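Local coordinates for SusD superfamily protein (Bacteroides vulgatus ATCC 8482, PDB 3JQ0) that is of unconfirmed function but, as a SusD-family outer membrane protein, probably binds nutrients such as glycans at the cell surface for uptake, at residues Phe304-Arg310 / Phe416-Trp422; Leu431-Leu435 / Tyr459-Tyr463; Ile386-Arg390 / Ile406-Asp411; Thr317-Lys321 / Phe442-Gly446. All coordinates share one frame. Numbering follows the deposited sequence.

Interaction 1: residues Phe304-Arg310 / Phe416-Trp422; sequences FYFKGFR and FYTDNKW. With SO4 (sulfate ion), chain I.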
# COMPACT_ATOMS: atom_id res chain seq x y z
N PHE A 304 -18.27 -5.93 -6.33
CA PHE A 304 -16.99 -6.55 -6.07
C PHE A 304 -17.05 -7.58 -4.96
O PHE A 304 -16.31 -8.56 -4.99
CB PHE A 304 -15.93 -5.50 -5.77
CG PHE A 304 -14.57 -6.06 -5.54
CD1 PHE A 304 -13.78 -6.46 -6.59
CD2 PHE A 304 -14.09 -6.24 -4.24
CE1 PHE A 304 -12.52 -7.03 -6.36
CE2 PHE A 304 -12.82 -6.82 -4.03
CZ PHE A 304 -12.05 -7.16 -5.11
N TYR A 305 -17.95 -7.38 -3.98
CA TYR A 305 -18.01 -8.28 -2.86
C TYR A 305 -18.20 -9.72 -3.30
O TYR A 305 -17.63 -10.61 -2.68
CB TYR A 305 -19.11 -7.88 -1.85
CG TYR A 305 -19.16 -8.76 -0.63
CD1 TYR A 305 -18.33 -8.52 0.45
CD2 TYR A 305 -19.97 -9.89 -0.59
CE1 TYR A 305 -18.32 -9.34 1.56
CE2 TYR A 305 -19.95 -10.72 0.52
CZ TYR A 305 -19.12 -10.46 1.57
OH TYR A 305 -19.08 -11.29 2.64
N PHE A 306 -18.98 -9.95 -4.36
CA PHE A 306 -19.25 -11.30 -4.85
C PHE A 306 -18.38 -11.73 -6.02
O PHE A 306 -18.55 -12.85 -6.49
CB PHE A 306 -20.75 -11.48 -5.12
CG PHE A 306 -21.62 -11.33 -3.91
CD1 PHE A 306 -21.69 -12.36 -3.00
CD2 PHE A 306 -22.31 -10.15 -3.66
CE1 PHE A 306 -22.46 -12.25 -1.85
CE2 PHE A 306 -23.09 -10.03 -2.51
CZ PHE A 306 -23.18 -11.07 -1.63
N LYS A 307 -17.48 -10.87 -6.46
CA LYS A 307 -16.59 -11.18 -7.57
C LYS A 307 -15.10 -11.05 -7.22
O LYS A 307 -14.24 -11.17 -8.07
CB LYS A 307 -16.93 -10.34 -8.80
CG LYS A 307 -18.26 -10.72 -9.46
CD LYS A 307 -18.13 -12.10 -10.17
CE LYS A 307 -19.26 -12.49 -11.07
NZ LYS A 307 -19.15 -13.88 -11.51
N GLY A 308 -14.77 -10.87 -5.95
CA GLY A 308 -13.39 -10.65 -5.52
C GLY A 308 -12.65 -11.92 -5.15
O GLY A 308 -11.44 -12.02 -5.37
N PHE A 309 -13.37 -12.86 -4.50
CA PHE A 309 -12.75 -13.98 -3.76
C PHE A 309 -13.53 -15.24 -3.98
O PHE A 309 -14.77 -15.24 -3.99
CB PHE A 309 -12.76 -13.66 -2.25
CG PHE A 309 -12.03 -12.40 -1.89
CD1 PHE A 309 -12.71 -11.20 -1.90
CD2 PHE A 309 -10.70 -12.42 -1.51
CE1 PHE A 309 -12.07 -10.00 -1.55
CE2 PHE A 309 -10.05 -11.23 -1.16
CZ PHE A 309 -10.73 -10.05 -1.19
N ARG A 310 -12.81 -16.33 -4.11
CA ARG A 310 -13.43 -17.65 -4.12
C ARG A 310 -13.91 -18.02 -2.73
O ARG A 310 -13.40 -17.56 -1.71
CB ARG A 310 -12.43 -18.72 -4.60
CG ARG A 310 -11.78 -18.45 -5.96
CD ARG A 310 -12.80 -18.30 -7.11
NE ARG A 310 -13.74 -19.41 -7.20
CZ ARG A 310 -13.46 -20.62 -7.69
NH1 ARG A 310 -12.31 -20.84 -8.29
NH2 ARG A 310 -14.36 -21.57 -7.65
N PHE A 416 -17.42 -18.09 -11.84
CA PHE A 416 -16.89 -17.03 -11.02
C PHE A 416 -16.25 -15.93 -11.90
O PHE A 416 -16.36 -14.72 -11.60
CB PHE A 416 -15.84 -17.61 -10.07
CG PHE A 416 -15.27 -16.55 -9.18
CD1 PHE A 416 -15.91 -16.16 -8.01
CD2 PHE A 416 -14.09 -15.90 -9.56
CE1 PHE A 416 -15.39 -15.15 -7.23
CE2 PHE A 416 -13.61 -14.86 -8.77
CZ PHE A 416 -14.23 -14.51 -7.60
N TYR A 417 -15.51 -16.32 -12.93
CA TYR A 417 -14.80 -15.40 -13.77
C TYR A 417 -15.62 -14.74 -14.86
O TYR A 417 -15.16 -13.82 -15.53
CB TYR A 417 -13.47 -15.99 -14.30
CG TYR A 417 -12.51 -16.24 -13.13
CD1 TYR A 417 -11.85 -15.18 -12.49
CD2 TYR A 417 -12.33 -17.51 -12.61
CE1 TYR A 417 -11.07 -15.39 -11.39
CE2 TYR A 417 -11.54 -17.72 -11.48
CZ TYR A 417 -10.93 -16.63 -10.87
OH TYR A 417 -10.18 -16.81 -9.71
N THR A 418 -16.83 -15.23 -15.07
CA THR A 418 -17.79 -14.58 -15.98
C THR A 418 -18.26 -13.26 -15.39
O THR A 418 -18.55 -13.16 -14.20
CB THR A 418 -18.96 -15.53 -16.27
OG1 THR A 418 -18.45 -16.64 -17.00
CG2 THR A 418 -20.04 -14.84 -17.12
N ASP A 419 -18.34 -12.23 -16.25
CA ASP A 419 -18.80 -10.91 -15.83
C ASP A 419 -18.00 -10.42 -14.62
O ASP A 419 -18.56 -9.90 -13.65
CB ASP A 419 -20.31 -10.90 -15.53
CG ASP A 419 -21.16 -11.21 -16.74
OD1 ASP A 419 -20.78 -10.80 -17.86
OD2 ASP A 419 -22.20 -11.89 -16.57
N ASN A 420 -16.67 -10.64 -14.69
CA ASN A 420 -15.79 -10.28 -13.60
C ASN A 420 -14.74 -9.33 -14.13
O ASN A 420 -13.74 -9.75 -14.70
CB ASN A 420 -15.15 -11.49 -12.98
CG ASN A 420 -14.41 -11.19 -11.72
OD1 ASN A 420 -13.93 -10.07 -11.53
ND2 ASN A 420 -14.36 -12.16 -10.79
N LYS A 421 -15.00 -8.03 -14.00
CA LYS A 421 -14.12 -7.05 -14.63
C LYS A 421 -12.82 -6.85 -13.86
O LYS A 421 -11.94 -6.14 -14.36
CB LYS A 421 -14.79 -5.70 -14.86
CG LYS A 421 -14.98 -4.90 -13.58
CD LYS A 421 -15.26 -3.42 -13.86
CE LYS A 421 -15.10 -2.53 -12.62
NZ LYS A 421 -15.38 -1.09 -12.99
N TRP A 422 -12.71 -7.40 -12.67
CA TRP A 422 -11.56 -7.18 -11.81
C TRP A 422 -10.37 -8.14 -11.99
O TRP A 422 -9.30 -7.87 -11.50
CB TRP A 422 -12.00 -7.19 -10.32
CG TRP A 422 -12.92 -6.07 -10.00
CD1 TRP A 422 -12.58 -4.81 -9.64
CD2 TRP A 422 -14.34 -6.08 -10.04
NE1 TRP A 422 -13.69 -4.03 -9.45
CE2 TRP A 422 -14.81 -4.80 -9.68
CE3 TRP A 422 -15.29 -7.08 -10.30
CZ2 TRP A 422 -16.15 -4.47 -9.65
CZ3 TRP A 422 -16.60 -6.77 -10.25
CH2 TRP A 422 -17.03 -5.47 -9.92
S SO4 I . -17.17 -20.06 -5.75
O1 SO4 I . -18.09 -18.92 -6.01
O2 SO4 I . -17.09 -21.01 -6.86
O3 SO4 I . -15.98 -19.38 -5.42
O4 SO4 I . -17.87 -20.77 -4.71
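The segment 304-310 runs past the end of helix 414-417 and the turn that follows it. The CA atoms of K307 and N420 are 6.1 Å apart, and those of G308 and W422 are 7.4 Å apart. The turn is a type II beta turn from Y417 to N420, in the SusD-family part of the fold. K307 reaches the end of the helix. K307 NZ donates to F416 O at 2.9 Å and to T418 O at 2.8 Å, carbonyls of the last helical turn and of the turn after it. N420 ND2 returns a bond to K307 O at 2.9 Å. N420 OD1 accepts from W422 N at 3.1 Å in an Asx turn. W422 meets F304 edge-to-face: the F304 edge points at the indole face, with ring planes at 73°. W422 NE1 bonds to D39 O. At the other end, R310 CD lies over the F416 ring, 3.6 Å from its centroid. The R310 guanidinium also pairs with D411. It binds a sulfate, probably from crystallisation, with R310 NE to O3 at 2.9 Å.

Interaction 2: residues Leu431-Leu435 / Tyr459-Tyr463; sequences LEAIL and YVHQY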
# COMPACT_ATOMS: atom_id res chain seq x y z
N LEU A 431 1.10 -13.37 -15.29
CA LEU A 431 0.99 -11.98 -14.90
C LEU A 431 -0.39 -11.61 -14.38
O LEU A 431 -0.51 -10.99 -13.32
CB LEU A 431 1.38 -11.02 -16.03
CG LEU A 431 2.85 -11.00 -16.41
CD1 LEU A 431 3.03 -10.04 -17.58
CD2 LEU A 431 3.80 -10.62 -15.23
N GLU A 432 -1.44 -12.02 -15.08
CA GLU A 432 -2.77 -11.82 -14.60
C GLU A 432 -3.00 -12.51 -13.28
O GLU A 432 -3.66 -11.95 -12.39
CB GLU A 432 -3.78 -12.26 -15.65
CG GLU A 432 -3.90 -11.32 -16.84
CD GLU A 432 -4.74 -10.08 -16.62
OE1 GLU A 432 -5.25 -9.84 -15.48
OE2 GLU A 432 -4.92 -9.36 -17.63
N ALA A 433 -2.48 -13.72 -13.12
CA ALA A 433 -2.69 -14.43 -11.87
C ALA A 433 -2.06 -13.68 -10.69
O ALA A 433 -2.62 -13.67 -9.60
CB ALA A 433 -2.14 -15.87 -11.92
N ILE A 434 -0.90 -13.07 -10.90
CA ILE A 434 -0.22 -12.33 -9.84
C ILE A 434 -0.98 -11.02 -9.56
O ILE A 434 -1.13 -10.65 -8.40
CB ILE A 434 1.25 -12.08 -10.17
CG1 ILE A 434 1.99 -13.43 -10.21
CG2 ILE A 434 1.90 -11.19 -9.10
CD1 ILE A 434 3.35 -13.34 -10.90
N LEU A 435 -1.50 -10.35 -10.60
CA LEU A 435 -2.34 -9.17 -10.35
C LEU A 435 -3.54 -9.56 -9.49
O LEU A 435 -3.88 -8.84 -8.56
CB LEU A 435 -2.83 -8.54 -11.65
CG LEU A 435 -1.80 -7.77 -12.45
CD1 LEU A 435 -2.47 -7.28 -13.74
CD2 LEU A 435 -1.21 -6.59 -11.69
N TYR A 459 -2.82 -2.94 -19.00
CA TYR A 459 -3.38 -3.32 -17.73
C TYR A 459 -4.08 -2.15 -17.02
O TYR A 459 -5.16 -2.32 -16.45
CB TYR A 459 -2.29 -3.92 -16.84
CG TYR A 459 -1.69 -5.18 -17.43
CD1 TYR A 459 -2.26 -6.43 -17.28
CD2 TYR A 459 -0.60 -5.11 -18.29
CE1 TYR A 459 -1.72 -7.56 -17.91
CE2 TYR A 459 -0.08 -6.19 -18.93
CZ TYR A 459 -0.62 -7.43 -18.73
OH TYR A 459 -0.10 -8.56 -19.34
N VAL A 460 -3.49 -0.97 -17.05
CA VAL A 460 -4.15 0.24 -16.57
C VAL A 460 -5.53 0.36 -17.21
O VAL A 460 -6.51 0.69 -16.52
CB VAL A 460 -3.30 1.49 -16.83
CG1 VAL A 460 -4.10 2.75 -16.54
CG2 VAL A 460 -1.99 1.46 -16.08
N HIS A 461 -5.63 0.14 -18.51
CA HIS A 461 -6.88 0.34 -19.22
C HIS A 461 -7.91 -0.73 -18.88
O HIS A 461 -9.09 -0.46 -18.86
CB HIS A 461 -6.56 0.45 -20.70
CG HIS A 461 -7.73 0.81 -21.56
ND1 HIS A 461 -8.60 1.83 -21.25
CD2 HIS A 461 -8.13 0.32 -22.75
CE1 HIS A 461 -9.49 1.95 -22.21
NE2 HIS A 461 -9.25 1.02 -23.12
N GLN A 462 -7.47 -1.95 -18.64
CA GLN A 462 -8.38 -3.00 -18.20
C GLN A 462 -8.98 -2.70 -16.84
O GLN A 462 -10.15 -3.02 -16.58
CB GLN A 462 -7.63 -4.37 -18.06
CG GLN A 462 -7.27 -5.03 -19.33
CD GLN A 462 -6.60 -6.38 -19.20
OE1 GLN A 462 -6.40 -7.01 -20.23
NE2 GLN A 462 -6.23 -6.82 -18.00
N TYR A 463 -8.16 -2.14 -15.94
CA TYR A 463 -8.46 -2.13 -14.51
C TYR A 463 -8.57 -0.71 -13.93
O TYR A 463 -8.48 -0.53 -12.73
CB TYR A 463 -7.45 -2.97 -13.78
CG TYR A 463 -7.44 -4.46 -14.21
CD1 TYR A 463 -8.63 -5.17 -14.27
CD2 TYR A 463 -6.24 -5.11 -14.45
CE1 TYR A 463 -8.64 -6.51 -14.62
CE2 TYR A 463 -6.24 -6.42 -14.80
CZ TYR A 463 -7.43 -7.14 -14.86
OH TYR A 463 -7.43 -8.50 -15.20
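L435 reaches both tyrosines of helix 457-463. Its CD1 lies 3.6 Å from Y459 CD1 and 4.0 Å from Y463 CE2. L431, one turn earlier, adds a looser touch from its CD1 to Y459 OH at 3.9 Å. The axes of the two short segments come no closer than 13.2 Å and cross at -50°. The backbones are therefore too far apart for close helix packing, and long side chains bridge the gap. E432 carries the polar part. Its OE1 accepts a short hydrogen bond of 2.6 Å from Y463 OH, and its OE2 accepts one of 2.9 Å from Q462 NE2. The carboxylate thus ties down two consecutive residues, Q462 and Y463. Y463 OH also bonds to K424 NZ. This is a side-chain-mediated contact between helices 430-441 and 457-463 of the SusD fold. Helix 448-455 lies between the two in sequence and lines the same apolar patch: L435 rests on its L455 and Y463 on its I452. I434, turned away from this contact, packs on helix 364-377, and L431 touches that helix as well as Y459.

Interaction 3: residues Ile386-Arg390 / Ile406-Asp411; sequences INAVR and IAYPND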
# COMPACT_ATOMS: atom_id res chain seq x y z
N ILE A 386 3.17 -18.02 -5.47
CA ILE A 386 1.73 -17.81 -5.55
C ILE A 386 1.02 -18.75 -4.57
O ILE A 386 0.13 -18.35 -3.84
CB ILE A 386 1.18 -17.96 -6.99
CG1 ILE A 386 1.84 -16.93 -7.92
CG2 ILE A 386 -0.33 -17.88 -7.00
CD1 ILE A 386 1.53 -17.13 -9.40
N ASN A 387 1.39 -20.03 -4.61
CA ASN A 387 0.71 -21.01 -3.77
C ASN A 387 1.06 -20.88 -2.29
O ASN A 387 0.22 -21.27 -1.48
CB ASN A 387 0.91 -22.44 -4.29
CG ASN A 387 0.02 -22.71 -5.46
OD1 ASN A 387 -1.04 -22.12 -5.60
ND2 ASN A 387 0.42 -23.65 -6.34
N ALA A 388 2.21 -20.31 -1.92
CA ALA A 388 2.47 -20.06 -0.49
C ALA A 388 1.43 -19.05 0.02
O ALA A 388 0.88 -19.20 1.10
CB ALA A 388 3.90 -19.53 -0.31
N VAL A 389 1.19 -17.99 -0.75
CA VAL A 389 0.23 -16.97 -0.40
C VAL A 389 -1.20 -17.54 -0.39
O VAL A 389 -2.00 -17.30 0.54
CB VAL A 389 0.38 -15.72 -1.25
CG1 VAL A 389 -0.72 -14.71 -0.94
CG2 VAL A 389 1.74 -15.11 -1.06
N ARG A 390 -1.56 -18.32 -1.41
CA ARG A 390 -2.88 -18.94 -1.44
C ARG A 390 -3.11 -19.92 -0.31
O ARG A 390 -4.17 -19.93 0.30
CB ARG A 390 -3.15 -19.63 -2.79
CG ARG A 390 -3.24 -18.68 -3.96
CD ARG A 390 -3.61 -19.36 -5.25
NE ARG A 390 -3.76 -18.37 -6.31
CZ ARG A 390 -4.17 -18.64 -7.53
NH1 ARG A 390 -4.50 -19.89 -7.87
NH2 ARG A 390 -4.17 -17.73 -8.46
N ILE A 406 -8.38 -24.39 -6.56
CA ILE A 406 -7.93 -23.08 -6.13
C ILE A 406 -6.42 -22.93 -6.04
O ILE A 406 -5.95 -21.78 -5.90
CB ILE A 406 -8.68 -22.57 -4.86
CG1 ILE A 406 -8.71 -23.54 -3.72
CG2 ILE A 406 -10.10 -22.10 -5.26
CD1 ILE A 406 -7.43 -23.90 -3.13
N ALA A 407 -5.62 -23.99 -6.13
CA ALA A 407 -4.17 -23.81 -6.22
C ALA A 407 -3.84 -23.29 -7.62
O ALA A 407 -4.53 -23.58 -8.58
CB ALA A 407 -3.39 -25.10 -5.96
N TYR A 408 -2.79 -22.50 -7.72
CA TYR A 408 -2.28 -22.09 -9.04
C TYR A 408 -1.74 -23.32 -9.74
O TYR A 408 -0.99 -24.07 -9.12
CB TYR A 408 -1.17 -21.04 -8.84
CG TYR A 408 -0.57 -20.55 -10.14
CD1 TYR A 408 -1.22 -19.59 -10.90
CD2 TYR A 408 0.64 -21.05 -10.61
CE1 TYR A 408 -0.69 -19.16 -12.11
CE2 TYR A 408 1.17 -20.63 -11.82
CZ TYR A 408 0.49 -19.70 -12.58
OH TYR A 408 0.98 -19.27 -13.77
N PRO A 409 -2.06 -23.52 -11.04
CA PRO A 409 -2.71 -22.62 -11.99
C PRO A 409 -4.16 -23.04 -12.31
O PRO A 409 -4.62 -22.93 -13.46
CB PRO A 409 -1.85 -22.76 -13.23
CG PRO A 409 -1.58 -24.25 -13.27
CD PRO A 409 -1.39 -24.62 -11.79
N ASN A 410 -4.91 -23.49 -11.29
CA ASN A 410 -6.19 -24.12 -11.48
C ASN A 410 -7.40 -23.29 -11.08
O ASN A 410 -8.52 -23.75 -11.21
CB ASN A 410 -6.23 -25.44 -10.66
CG ASN A 410 -5.08 -26.34 -10.99
OD1 ASN A 410 -4.68 -26.46 -12.15
ND2 ASN A 410 -4.51 -26.96 -9.97
N ASP A 411 -7.17 -22.05 -10.65
CA ASP A 411 -8.24 -21.17 -10.21
C ASP A 411 -8.87 -20.50 -11.43
O ASP A 411 -8.51 -19.37 -11.81
CB ASP A 411 -7.75 -20.20 -9.15
CG ASP A 411 -8.80 -19.25 -8.62
OD1 ASP A 411 -9.97 -19.32 -9.04
OD2 ASP A 411 -8.39 -18.40 -7.78
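I406 ends helix 403-406, and its carbonyl faces the side chain of R390. R390 NH1 donates a weak hydrogen bond to I406 O at 3.1 Å. A407 is the first residue to leave helical angles. It passes close to helix 383-394, with A407 CA 6.1 Å from N387 CA. Y408 has the largest share of the contact. Its backbone N donates to N387 OD1 at 2.8 Å, and its O accepts from N387 ND2 at 3.1 Å. One asparagine amide so satisfies both polar backbone atoms of Y408, much as a neighbouring strand would. The ring of Y408 covers I386, whose CD1 sits 3.9 Å from the ring centroid and over its face. Here the connection between helices 403-406 and 414-417 of this SusD-family protein is fastened to helix 383-394, and helix 430-441 also packs on I386 and Y408. A cis peptide bond precedes P409. The chain then turns back, and N410 N bonds to A407 O at 2.7 Å. D411 returns to R390. Y408 CB and D411 OD2 lie over opposite faces of the guanidinium, and R390 NH1 is 3.5 Å from D411 CB. R390 makes its salt bridges with E437 and D426, while D411 makes its own with R310 and R440 and accepts a hydrogen bond from Y417 OH.

Interaction 4: residues Thr317-Lys321 / Phe442-Gly446; sequences TTSLK and FMFEG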
# COMPACT_ATOMS: atom_id res chain seq x y z
N THR A 317 -13.87 -12.26 3.87
CA THR A 317 -14.66 -11.71 4.97
C THR A 317 -13.80 -11.05 6.04
O THR A 317 -14.34 -10.40 6.93
CB THR A 317 -15.55 -12.77 5.55
OG1 THR A 317 -14.75 -13.87 5.96
CG2 THR A 317 -16.59 -13.24 4.53
N THR A 318 -12.48 -11.17 5.93
CA THR A 318 -11.58 -10.37 6.76
C THR A 318 -11.45 -8.96 6.14
O THR A 318 -11.43 -7.95 6.86
CB THR A 318 -10.23 -11.07 6.95
OG1 THR A 318 -10.42 -12.24 7.73
CG2 THR A 318 -9.21 -10.16 7.60
N SER A 319 -11.36 -8.87 4.82
CA SER A 319 -11.18 -7.59 4.14
C SER A 319 -12.44 -6.77 4.04
O SER A 319 -12.38 -5.53 4.10
CB SER A 319 -10.65 -7.82 2.72
OG SER A 319 -9.35 -8.44 2.74
N LEU A 320 -13.59 -7.45 3.86
CA LEU A 320 -14.88 -6.81 3.62
C LEU A 320 -15.93 -7.45 4.47
O LEU A 320 -15.90 -8.67 4.68
CB LEU A 320 -15.29 -6.98 2.16
CG LEU A 320 -14.38 -6.38 1.11
CD1 LEU A 320 -14.79 -6.79 -0.31
CD2 LEU A 320 -14.28 -4.87 1.25
N LYS A 321 -16.94 -6.67 4.85
CA LYS A 321 -18.16 -7.24 5.42
C LYS A 321 -19.35 -6.78 4.59
O LYS A 321 -19.49 -5.60 4.28
CB LYS A 321 -18.37 -6.90 6.90
CG LYS A 321 -19.63 -7.58 7.47
CD LYS A 321 -19.69 -7.57 9.00
CE LYS A 321 -20.77 -8.51 9.58
NZ LYS A 321 -20.29 -9.16 10.84
N PHE A 442 -4.07 -7.33 -0.87
CA PHE A 442 -3.63 -6.00 -0.47
C PHE A 442 -4.71 -4.93 -0.48
O PHE A 442 -4.39 -3.74 -0.51
CB PHE A 442 -2.42 -5.54 -1.31
CG PHE A 442 -1.18 -6.38 -1.07
CD1 PHE A 442 -0.54 -6.33 0.17
CD2 PHE A 442 -0.68 -7.22 -2.04
CE1 PHE A 442 0.60 -7.11 0.42
CE2 PHE A 442 0.43 -7.98 -1.79
CZ PHE A 442 1.03 -7.99 -0.56
N MSE A 443 -5.99 -5.29 -0.37
CA MSE A 443 -6.99 -4.24 -0.27
C MSE A 443 -6.69 -3.30 0.86
O MSE A 443 -6.33 -3.74 1.97
CB MSE A 443 -8.41 -4.83 -0.06
CG MSE A 443 -8.90 -5.74 -1.14
SE MSE A 443 -10.77 -6.17 -0.97
CE MSE A 443 -11.43 -4.46 -1.66
N PHE A 444 -6.86 -1.99 0.62
CA PHE A 444 -6.63 -0.95 1.63
C PHE A 444 -5.16 -0.76 2.03
O PHE A 444 -4.87 -0.03 2.94
CB PHE A 444 -7.53 -1.12 2.89
CG PHE A 444 -8.92 -1.55 2.55
CD1 PHE A 444 -9.76 -0.73 1.79
CD2 PHE A 444 -9.41 -2.80 2.89
CE1 PHE A 444 -10.99 -1.11 1.39
CE2 PHE A 444 -10.68 -3.20 2.49
CZ PHE A 444 -11.46 -2.34 1.73
N GLU A 445 -4.23 -1.37 1.28
CA GLU A 445 -2.82 -1.27 1.55
C GLU A 445 -2.06 -0.49 0.49
O GLU A 445 -0.84 -0.38 0.57
CB GLU A 445 -2.18 -2.64 1.81
CG GLU A 445 -2.66 -3.28 3.12
CD GLU A 445 -2.08 -4.67 3.28
OE1 GLU A 445 -0.89 -4.72 3.69
OE2 GLU A 445 -2.81 -5.67 3.09
N GLY A 446 -2.74 0.08 -0.48
CA GLY A 446 -2.05 1.03 -1.36
C GLY A 446 -1.25 0.44 -2.52
O GLY A 446 -0.24 1.01 -2.92
O HOH W 1 -7.09 -7.87 1.12
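S319 closes helix 315-319 and is the first residue of segment 317-321 to touch across. S319 CA is 6.9 Å from M443 CA; residue 443 is a selenomethionine in this crystal. S319 CB lies 4.0 Å from the M443 SE atom, and S319 O comes within 3.3 Å of F444 CE2 at the ring edge. S319 OG is bonded to R315 O in its own helix. A water also reaches it, donating to S319 OG at 2.8 Å and accepting from M443 N at 3.2 Å. At L320 the chain turns from helix into strand 320-326, one arm of the antiparallel pair with 332-339. L320 CD2 rests against the F444 edge, 3.8 Å from F444 CZ, and 4.1 Å from M443 CE. The second segment follows helix 430-441 in this SusD-family fold and holds a type II beta turn from F442 to E445, closed by E445 N to F442 O at 3.0 Å. M443 and F444 are the two central residues of the turn, and both point toward the helix-strand junction. No direct hydrogen bond joins the segments. The contact is largely apolar, and its polar link is indirect: one water bridges S319 OG and M443 N.

Helix 430-441 and its flanks connect the set. Interaction 2 lies on this helix, interaction 4 on the turn after it, and interactions 1 and 3 pack against it. Interaction 4 is buried and mostly apolar, and its centre is about 11 Å from the centre of the chain. Interaction 3 is also buried, but its centre is about 22 Å from the chain centre; there the asparagine amide hydrogen bonds and a buried arginine join an Ile-Tyr contact. Interactions 1 and 2 are partly buried and mix aromatic or apolar packing with hydrogen bonds. They meet where K421 and W422 touch Y463. D411 links interactions 1 and 3, F304 and F309 on M443 link 1 and 4, and A433 and I434 link 2 and 3.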